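Long-range contacts in beta-N-acetylglucosaminidase Nag2 (Vibrio harveyi, PDB 6EZR), which probably hydrolyses terminal non-reducing N-acetyl-D-hexosamine residues of N-acetyl-beta-D-hexosaminides, as a member of glycosyl hydrolase family 20: residues 209-214 / 255-260; 145-150 / 608-613; 439-444 / 461-466. All coordinates share one frame; numbering follows the deposited sequence.

Interaction 1 of 3, residues 209-214 / 255-260; sequences GAYKLK and CSIIDS
The carboxylate of D259 is gripped at both oxygens. Its OD2 lies 2.8 Å from OH of Y211, a weak bond whose proton is not settled, because the phenol oxygen also pairs with T236 of helix 227-240. Its OD1 accepts from W608 NE1 and from the backbone N of N147. Y211 runs alongside D259 in the same direction, its ring turned 76° from the carboxylate plane. CB of D259 sits over one face of the Y211 ring, 3.8 Å from the centroid, in a CH-pi contact. CG of Y211 is held between its own backbone N and carbonyl carbon (chi1 67°), which swings the ring against the neighbouring strand.

Strands 211-215 and 249-259 are antiparallel neighbours inside the mixed sheet of domain 2; the first also pairs with 220-224, the second with 148-152. Y211 with D259 and L213 with I257 are the hydrogen-bonded pairs. N of Y211 meets O of D259 at 3.0 Å, and the return bond runs from D259 N to Y211 O. N of L213 reaches O of I257 at 2.9 Å, and I257 N is bonded to L213 O in turn. K212 with I258 and K214 with S256 are the non-hydrogen-bonded pairs.

The face carrying Y211, L213, I257 and D259 is buried, and helix 227-240 packs against it. There CG2 of I257 comes within 3.8 Å of CE2 of Y211. CB of L213 meets CB of I257 at 4.1 Å. On the other face the side chains are more exposed: K212 lies alongside I258, CG against CG1 at 4.1 Å.

Interaction 2 of 3, residues 145-150 / 608-613; sequences KPNHIE and WTEKQH
K145 to N147 run past the loop that follows helix 599-608, where T609 is the first residue to leave helical geometry and 611-613 form a short 3-10 segment. OG1 of T609 donates to O of K145 at 2.6 Å, in the carbonyl plane and on a lone pair. In T609, OG1 stands anti to the carbonyl carbon (chi1 -53°), turned to K145 O, while CG2 packs on CB of K145. The same K145 oxygen lies at the edge of the W608 ring.

OD1 of N147 takes the backbone N of E610 at 2.8 Å in an almost straight bond, 179° at the hydrogen. ND1 of H613 adds a weak bond to this OD1 at 3.4 Å. CG of E610 packs against the same amide, and the two side chains cross at about a right angle. O of N147 lies over one face of the H613 ring. An edge of H613 points to the face of H148, with centroids 5.4 Å apart.

The contact joins the residues leading into strand 148-152 of domain 2 to the loop after helix 599-608 of the catalytic domain. T609 and N147 each bond a backbone group across it, so the fit depends on the direction of polar bonds.

Interaction 3 of 3, residues 439-444 / 461-466; sequences VPNGVW and DYKELQ
One hydrogen bond crosses directly: N of V439 donates to OE1 of Q466 at 3.2 Å, with 159° at the hydrogen. The other end of that amide, NE2, bonds to O of K463 at 2.9 Å and also to E438, so both ends of the group are held. O of K463 takes N and NE2 of Q466 from opposite faces of its plane. A water bridges the segments, donating to OD1 of D461 and weakly to OD1 of N441.

The charged contact centres on K463. Its NZ comes 2.7 Å from O of V439 and forms a salt bridge with E438, the predicted proton donor. K463 and Q466 thus probably help position that carboxylate.

Around the W444 ring, CZ3 lies 3.9 Å from CB of L465, CB of Q466 meets the edge in plane, and the polar O of Y462 is also there. O of W444 approaches the Y462 ring obliquely, 3.4 Å from CD1. The P440-V443 type II turn leads the chain to W444.

The loop after strand 431-435 of the TIM barrel here meets the first residues of helix 465-479 and those just before it. Helix 448-457, between them in sequence, packs on W444, Y462 and L465.

In the fold
Interactions 1 and 2 touch directly, with centres about 11 Å apart. Strands 249-259 and 148-152, one from each, are neighbours in one sheet. Interaction 3 is remote, its centre about 52 Å from that of interaction 1 and about 47 Å from that of interaction 2. All three are partly buried. Interaction 1 pairs strands within domain 2 through regular backbone bonds, with one buried face. Interaction 2 joins that domain to the catalytic domain by side chains bonded to backbone. Interaction 3 stays within the catalytic domain; it alone adjoins the predicted proton donor and brings a lysine charge to it.

Interaction 1 of 3, residues 209-214 / 255-260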
loop_
_atom_site.group_PDB
_atom_site.type_symbol
_atom_site.label_atom_id
_atom_site.label_comp_id
_atom_site.label_asym_id
_atom_site.label_seq_id
_atom_site.Cartn_x
_atom_site.Cartn_y
_atom_site.Cartn_z
ATOM N N GLY A 209 10.174 -9.087 21.421
ATOM C CA GLY A 209 8.734 -9.007 21.148
ATOM C C GLY A 209 7.819 -9.764 22.104
ATOM O O GLY A 209 6.609 -9.515 22.136
ATOM N N ALA A 210 8.382 -10.677 22.889
ATOM C CA ALA A 210 7.600 -11.490 23.806
ATOM C C ALA A 210 7.200 -10.692 25.033
ATOM O O ALA A 210 7.849 -9.707 25.404
ATOM C CB ALA A 210 8.374 -12.729 24.228
ATOM N N TYR A 211 6.116 -11.131 25.656
ATOM C CA TYR A 211 5.667 -10.535 26.890
ATOM C C TYR A 211 4.832 -11.499 27.706
ATOM O O TYR A 211 4.296 -12.486 27.188
ATOM C CB TYR A 211 4.863 -9.265 26.611
ATOM C CG TYR A 211 3.534 -9.502 25.918
ATOM C CD1 TYR A 211 3.444 -9.525 24.530
ATOM C CD2 TYR A 211 2.365 -9.693 26.653
ATOM C CE1 TYR A 211 2.232 -9.730 23.895
ATOM C CE2 TYR A 211 1.148 -9.910 26.023
ATOM C CZ TYR A 211 1.085 -9.927 24.642
ATOM O OH TYR A 211 -0.121 -10.142 24.012
ATOM N N LYS A 212 4.758 -11.190 28.994
ATOM C CA LYS A 212 3.786 -11.761 29.900
ATOM C C LYS A 212 2.892 -10.615 30.335
ATOM O O LYS A 212 3.331 -9.462 30.416
ATOM C CB LYS A 212 4.453 -12.389 31.118
ATOM C CG LYS A 212 5.048 -13.767 30.917
ATOM C CD LYS A 212 5.625 -14.277 32.236
ATOM C CE LYS A 212 5.876 -15.779 32.250
ATOM N NZ LYS A 212 7.179 -16.152 31.629
ATOM N N LEU A 213 1.636 -10.937 30.604
ATOM C CA LEU A 213 0.649 -9.957 31.029
ATOM C C LEU A 213 -0.332 -10.689 31.917
ATOM O O LEU A 213 -1.087 -11.543 31.441
ATOM C CB LEU A 213 -0.043 -9.339 29.810
ATOM C CG LEU A 213 -1.349 -8.548 29.930
ATOM C CD1 LEU A 213 -1.308 -7.487 31.011
ATOM C CD2 LEU A 213 -1.653 -7.905 28.584
ATOM N N LYS A 214 -0.290 -10.381 33.210
ATOM C CA LYS A 214 -1.135 -11.050 34.183
ATOM C C LYS A 214 -2.038 -10.024 34.852
ATOM O O LYS A 214 -1.559 -9.051 35.431
ATOM C CB LYS A 214 -0.293 -11.805 35.212
ATOM C CG LYS A 214 -1.107 -12.773 36.065
ATOM C CD LYS A 214 -0.218 -13.629 36.956
ATOM C CE LYS A 214 -0.990 -14.211 38.137
ATOM N NZ LYS A 214 -0.085 -14.859 39.131
ATOM N N CYS A 255 -6.663 -12.886 34.100
ATOM C CA CYS A 255 -6.131 -13.780 33.086
ATOM C C CYS A 255 -4.616 -13.796 33.104
ATOM O O CYS A 255 -3.981 -12.896 33.649
ATOM C CB CYS A 255 -6.608 -13.350 31.696
ATOM S SG CYS A 255 -6.140 -11.652 31.288
ATOM N N SER A 256 -4.056 -14.831 32.490
ATOM C CA SER A 256 -2.619 -14.992 32.355
ATOM C C SER A 256 -2.272 -15.124 30.875
ATOM O O SER A 256 -2.699 -16.075 30.223
ATOM C CB SER A 256 -2.151 -16.226 33.118
ATOM O OG SER A 256 -0.743 -16.357 33.025
ATOM N N ILE A 257 -1.506 -14.164 30.358
ATOM C CA ILE A 257 -1.110 -14.138 28.952
ATOM C C ILE A 257 0.405 -14.290 28.829
ATOM O O ILE A 257 1.154 -13.532 29.422
ATOM C CB ILE A 257 -1.586 -12.852 28.246
ATOM C CG1 ILE A 257 -3.120 -12.780 28.258
ATOM C CG2 ILE A 257 -1.097 -12.816 26.801
ATOM C CD1 ILE A 257 -3.708 -11.450 27.835
ATOM N N ILE A 258 0.830 -15.304 28.078
ATOM C CA ILE A 258 2.215 -15.462 27.640
ATOM C C ILE A 258 2.138 -15.463 26.112
ATOM O O ILE A 258 1.344 -16.196 25.532
ATOM C CB ILE A 258 2.871 -16.766 28.158
ATOM C CG1 ILE A 258 2.716 -16.906 29.686
ATOM C CG2 ILE A 258 4.358 -16.801 27.800
ATOM C CD1 ILE A 258 2.877 -18.328 30.194
ATOM N N ASP A 259 2.956 -14.635 25.469
ATOM C CA ASP A 259 2.797 -14.339 24.046
ATOM C C ASP A 259 4.146 -13.969 23.435
ATOM O O ASP A 259 5.021 -13.428 24.111
ATOM C CB ASP A 259 1.799 -13.185 23.876
ATOM C CG ASP A 259 1.052 -13.204 22.539
ATOM O OD1 ASP A 259 1.104 -14.204 21.789
ATOM O OD2 ASP A 259 0.380 -12.196 22.228
ATOM N N SER A 260 4.308 -14.295 22.157
ATOM C CA SER A 260 5.499 -13.946 21.401
ATOM C C SER A 260 5.183 -14.051 19.900
ATOM O O SER A 260 4.322 -14.835 19.511
ATOM C CB SER A 260 6.689 -14.839 21.794
ATOM O OG SER A 260 6.659 -16.109 21.160
#

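Interaction 2 of 3, residues 145-150 / 608-613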
loop_
_atom_site.group_PDB
_atom_site.type_symbol
_atom_site.label_atom_id
_atom_site.label_comp_id
_atom_site.label_asym_id
_atom_site.label_seq_id
_atom_site.Cartn_x
_atom_site.Cartn_y
_atom_site.Cartn_z
ATOM N N LYS A 145 -4.652 -12.957 18.025
ATOM C CA LYS A 145 -4.865 -13.913 19.110
ATOM C C LYS A 145 -3.535 -14.159 19.816
ATOM O O LYS A 145 -2.536 -14.466 19.158
ATOM C CB LYS A 145 -5.388 -15.237 18.531
ATOM C CG LYS A 145 -5.661 -16.361 19.530
ATOM C CD LYS A 145 -6.992 -16.187 20.250
ATOM C CE LYS A 145 -7.196 -17.220 21.352
ATOM N NZ LYS A 145 -8.574 -17.115 21.909
ATOM N N PRO A 146 -3.508 -14.017 21.154
ATOM C CA PRO A 146 -2.318 -14.441 21.887
ATOM C C PRO A 146 -2.087 -15.942 21.766
ATOM O O PRO A 146 -3.041 -16.711 21.707
ATOM C CB PRO A 146 -2.636 -14.055 23.332
ATOM C CG PRO A 146 -3.616 -12.945 23.216
ATOM C CD PRO A 146 -4.454 -13.298 22.027
ATOM N N ASN A 147 -0.827 -16.342 21.692
ATOM C CA ASN A 147 -0.475 -17.752 21.579
ATOM C C ASN A 147 -0.786 -18.572 22.838
ATOM O O ASN A 147 -0.996 -19.775 22.738
ATOM C CB ASN A 147 0.989 -17.890 21.169
ATOM C CG ASN A 147 1.218 -17.501 19.719
ATOM O OD1 ASN A 147 0.444 -17.884 18.840
ATOM N ND2 ASN A 147 2.278 -16.742 19.456
ATOM N N HIS A 148 -0.813 -17.925 24.004
ATOM C CA HIS A 148 -1.247 -18.564 25.253
ATOM C C HIS A 148 -2.025 -17.555 26.109
ATOM O O HIS A 148 -1.494 -16.513 26.489
ATOM C CB HIS A 148 -0.060 -19.142 26.046
ATOM C CG HIS A 148 0.749 -20.159 25.293
ATOM N ND1 HIS A 148 1.919 -19.843 24.633
ATOM C CD2 HIS A 148 0.557 -21.488 25.098
ATOM C CE1 HIS A 148 2.411 -20.930 24.064
ATOM N NE2 HIS A 148 1.604 -21.941 24.330
ATOM N N ILE A 149 -3.296 -17.864 26.365
ATOM C CA ILE A 149 -4.151 -17.086 27.265
ATOM C C ILE A 149 -4.990 -18.051 28.117
ATOM O O ILE A 149 -5.557 -19.014 27.602
ATOM C CB ILE A 149 -5.041 -16.062 26.506
ATOM C CG1 ILE A 149 -5.864 -15.217 27.496
ATOM C CG2 ILE A 149 -5.937 -16.747 25.477
ATOM C CD1 ILE A 149 -6.526 -14.003 26.874
ATOM N N GLU A 150 -5.039 -17.785 29.421
ATOM C CA GLU A 150 -5.782 -18.599 30.378
ATOM C C GLU A 150 -6.618 -17.627 31.204
ATOM O O GLU A 150 -6.065 -16.804 31.932
ATOM C CB GLU A 150 -4.819 -19.408 31.261
ATOM C CG GLU A 150 -5.425 -20.646 31.915
ATOM C CD GLU A 150 -4.490 -21.290 32.940
ATOM O OE1 GLU A 150 -3.364 -21.690 32.560
ATOM O OE2 GLU A 150 -4.883 -21.399 34.127
ATOM N N TRP A 608 1.516 -13.066 13.471
ATOM C CA TRP A 608 1.788 -13.162 14.906
ATOM C C TRP A 608 1.407 -14.508 15.515
ATOM O O TRP A 608 2.219 -15.133 16.203
ATOM C CB TRP A 608 1.021 -12.058 15.650
ATOM C CG TRP A 608 1.264 -12.085 17.120
ATOM C CD1 TRP A 608 0.651 -12.892 18.033
ATOM C CD2 TRP A 608 2.212 -11.302 17.849
ATOM N NE1 TRP A 608 1.150 -12.654 19.282
ATOM C CE2 TRP A 608 2.109 -11.681 19.203
ATOM C CE3 TRP A 608 3.125 -10.302 17.494
ATOM C CZ2 TRP A 608 2.885 -11.101 20.204
ATOM C CZ3 TRP A 608 3.898 -9.723 18.495
ATOM C CH2 TRP A 608 3.779 -10.136 19.832
ATOM N N THR A 609 0.154 -14.904 15.313
ATOM C CA THR A 609 -0.414 -16.081 15.968
ATOM C C THR A 609 0.034 -17.378 15.307
ATOM O O THR A 609 -0.004 -17.498 14.088
ATOM C CB THR A 609 -1.946 -16.010 15.987
ATOM O OG1 THR A 609 -2.352 -14.761 16.560
ATOM C CG2 THR A 609 -2.545 -17.138 16.821
ATOM N N GLU A 610 0.428 -18.355 16.124
ATOM C CA GLU A 610 0.864 -19.668 15.625
ATOM C C GLU A 610 -0.319 -20.381 14.968
ATOM O O GLU A 610 -1.461 -20.211 15.400
ATOM C CB GLU A 610 1.418 -20.543 16.758
ATOM C CG GLU A 610 2.631 -19.991 17.509
ATOM C CD GLU A 610 3.905 -19.939 16.687
ATOM O OE1 GLU A 610 4.010 -20.665 15.679
ATOM O OE2 GLU A 610 4.816 -19.166 17.057
ATOM N N LYS A 611 -0.039 -21.175 13.938
ATOM C CA LYS A 611 -1.075 -21.894 13.170
ATOM C C LYS A 611 -2.052 -22.697 14.047
ATOM O O LYS A 611 -3.258 -22.717 13.789
ATOM C CB LYS A 611 -0.410 -22.843 12.167
ATOM C CG LYS A 611 -1.328 -23.360 11.057
ATOM C CD LYS A 611 -1.268 -24.879 10.894
ATOM C CE LYS A 611 -2.259 -25.568 11.829
ATOM N NZ LYS A 611 -1.940 -26.986 12.147
ATOM N N GLN A 612 -1.515 -23.364 15.067
ATOM C CA GLN A 612 -2.308 -24.197 15.998
ATOM C C GLN A 612 -3.365 -23.431 16.824
ATOM O O GLN A 612 -4.366 -24.014 17.239
ATOM C CB GLN A 612 -1.406 -25.058 16.917
ATOM C CG GLN A 612 -0.301 -24.340 17.706
ATOM C CD GLN A 612 1.033 -24.192 16.954
ATOM O OE1 GLN A 612 1.087 -24.267 15.717
ATOM N NE2 GLN A 612 2.110 -23.949 17.702
ATOM N N HIS A 613 -3.151 -22.133 17.038
ATOM C CA HIS A 613 -4.100 -21.272 17.772
ATOM C C HIS A 613 -4.994 -20.412 16.885
ATOM O O HIS A 613 -5.692 -19.532 17.388
ATOM C CB HIS A 613 -3.330 -20.369 18.731
ATOM C CG HIS A 613 -2.381 -21.116 19.607
ATOM N ND1 HIS A 613 -1.020 -20.921 19.560
ATOM C CD2 HIS A 613 -2.593 -22.088 20.522
ATOM C CE1 HIS A 613 -0.433 -21.727 20.425
ATOM N NE2 HIS A 613 -1.366 -22.444 21.023
#

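Interaction 3 of 3, residues 439-444 / 461-466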
loop_
_atom_site.group_PDB
_atom_site.type_symbol
_atom_site.label_atom_id
_atom_site.label_comp_id
_atom_site.label_asym_id
_atom_site.label_seq_id
_atom_site.Cartn_x
_atom_site.Cartn_y
_atom_site.Cartn_z
ATOM N N VAL A 439 12.687 -4.650 -15.963
ATOM C CA VAL A 439 12.423 -3.581 -16.934
ATOM C C VAL A 439 11.675 -4.180 -18.117
ATOM O O VAL A 439 11.768 -5.383 -18.334
ATOM C CB VAL A 439 13.705 -2.837 -17.414
ATOM C CG1 VAL A 439 14.328 -2.057 -16.273
ATOM C CG2 VAL A 439 14.728 -3.770 -18.050
ATOM N N PRO A 440 10.935 -3.354 -18.885
ATOM C CA PRO A 440 10.238 -3.874 -20.069
ATOM C C PRO A 440 11.213 -4.464 -21.095
ATOM O O PRO A 440 12.312 -3.931 -21.246
ATOM C CB PRO A 440 9.552 -2.636 -20.650
ATOM C CG PRO A 440 9.579 -1.608 -19.578
ATOM C CD PRO A 440 10.802 -1.892 -18.775
ATOM N N ASN A 441 10.821 -5.544 -21.777
ATOM C CA ASN A 441 11.731 -6.252 -22.703
ATOM C C ASN A 441 12.148 -5.369 -23.886
ATOM O O ASN A 441 11.349 -4.591 -24.411
ATOM C CB ASN A 441 11.132 -7.579 -23.211
ATOM C CG ASN A 441 12.126 -8.400 -24.054
ATOM O OD1 ASN A 441 13.172 -8.841 -23.559
ATOM N ND2 ASN A 441 11.802 -8.605 -25.329
ATOM N N GLY A 442 13.416 -5.490 -24.272
ATOM C CA GLY A 442 14.000 -4.674 -25.336
ATOM C C GLY A 442 14.260 -3.207 -25.012
ATOM O O GLY A 442 14.494 -2.416 -25.926
ATOM N N VAL A 443 14.226 -2.838 -23.729
ATOM C CA VAL A 443 14.530 -1.464 -23.304
ATOM C C VAL A 443 16.031 -1.183 -23.498
ATOM O O VAL A 443 16.854 -2.099 -23.418
ATOM C CB VAL A 443 14.068 -1.210 -21.847
ATOM C CG1 VAL A 443 14.932 -1.953 -20.833
ATOM C CG2 VAL A 443 14.022 0.279 -21.537
ATOM N N TRP A 444 16.363 0.071 -23.800
ATOM C CA TRP A 444 17.747 0.513 -24.130
ATOM C C TRP A 444 18.419 -0.115 -25.371
ATOM O O TRP A 444 19.601 0.125 -25.594
ATOM C CB TRP A 444 18.714 0.309 -22.947
ATOM C CG TRP A 444 18.213 0.733 -21.622
ATOM C CD1 TRP A 444 17.699 1.943 -21.290
ATOM C CD2 TRP A 444 18.191 -0.061 -20.430
ATOM N NE1 TRP A 444 17.346 1.954 -19.961
ATOM C CE2 TRP A 444 17.640 0.736 -19.411
ATOM C CE3 TRP A 444 18.582 -1.371 -20.129
ATOM C CZ2 TRP A 444 17.481 0.275 -18.101
ATOM C CZ3 TRP A 444 18.417 -1.836 -18.824
ATOM C CH2 TRP A 444 17.869 -1.013 -17.828
ATOM N N ASP A 461 23.617 -8.947 -24.076
ATOM C CA ASP A 461 22.189 -8.696 -23.855
ATOM C C ASP A 461 21.947 -7.426 -23.018
ATOM O O ASP A 461 22.571 -7.232 -21.974
ATOM C CB ASP A 461 21.563 -9.910 -23.163
ATOM C CG ASP A 461 20.062 -9.774 -22.976
ATOM O OD1 ASP A 461 19.391 -9.162 -23.834
ATOM O OD2 ASP A 461 19.554 -10.289 -21.961
ATOM N N TYR A 462 21.035 -6.575 -23.493
ATOM C CA TYR A 462 20.726 -5.284 -22.858
ATOM C C TYR A 462 20.070 -5.399 -21.488
ATOM O O TYR A 462 20.209 -4.495 -20.659
ATOM C CB TYR A 462 19.831 -4.446 -23.767
ATOM C CG TYR A 462 20.539 -3.971 -25.002
ATOM C CD1 TYR A 462 21.308 -2.807 -24.980
ATOM C CD2 TYR A 462 20.463 -4.690 -26.192
ATOM C CE1 TYR A 462 21.977 -2.371 -26.115
ATOM C CE2 TYR A 462 21.128 -4.263 -27.330
ATOM C CZ TYR A 462 21.883 -3.103 -27.288
ATOM O OH TYR A 462 22.539 -2.676 -28.417
ATOM N N LYS A 463 19.350 -6.498 -21.265
ATOM C CA LYS A 463 18.755 -6.804 -19.957
ATOM C C LYS A 463 19.799 -6.706 -18.829
ATOM O O LYS A 463 19.498 -6.217 -17.749
ATOM C CB LYS A 463 18.110 -8.206 -19.965
ATOM C CG LYS A 463 16.672 -8.269 -19.450
ATOM C CD LYS A 463 15.641 -7.969 -20.533
ATOM C CE LYS A 463 14.207 -8.175 -20.055
ATOM N NZ LYS A 463 13.702 -7.033 -19.246
ATOM N N GLU A 464 21.028 -7.144 -19.104
ATOM C CA GLU A 464 22.111 -7.173 -18.109
ATOM C C GLU A 464 22.625 -5.809 -17.619
ATOM O O GLU A 464 23.325 -5.744 -16.602
ATOM C CB GLU A 464 23.270 -8.032 -18.623
ATOM C CG GLU A 464 22.879 -9.497 -18.784
ATOM C CD GLU A 464 24.052 -10.430 -19.039
ATOM O OE1 GLU A 464 25.139 -9.952 -19.439
ATOM O OE2 GLU A 464 23.881 -11.658 -18.849
ATOM N N LEU A 465 22.280 -4.732 -18.326
ATOM C CA LEU A 465 22.571 -3.380 -17.843
ATOM C C LEU A 465 21.822 -2.994 -16.568
ATOM O O LEU A 465 22.352 -2.216 -15.774
ATOM C CB LEU A 465 22.324 -2.334 -18.935
ATOM C CG LEU A 465 23.301 -2.336 -20.120
ATOM C CD1 LEU A 465 22.934 -1.202 -21.063
ATOM C CD2 LEU A 465 24.766 -2.217 -19.712
ATOM N N GLN A 466 20.620 -3.529 -16.356
ATOM C CA GLN A 466 19.861 -3.220 -15.134
ATOM C C GLN A 466 20.572 -3.782 -13.892
ATOM O O GLN A 466 20.523 -3.185 -12.816
ATOM C CB GLN A 466 18.400 -3.691 -15.229
ATOM C CG GLN A 466 18.174 -5.179 -15.038
ATOM C CD GLN A 466 16.840 -5.665 -15.605
ATOM O OE1 GLN A 466 15.768 -5.226 -15.180
ATOM N NE2 GLN A 466 16.898 -6.610 -16.529
HETATM O O HOH W 1 16.541 -9.486 -23.463
#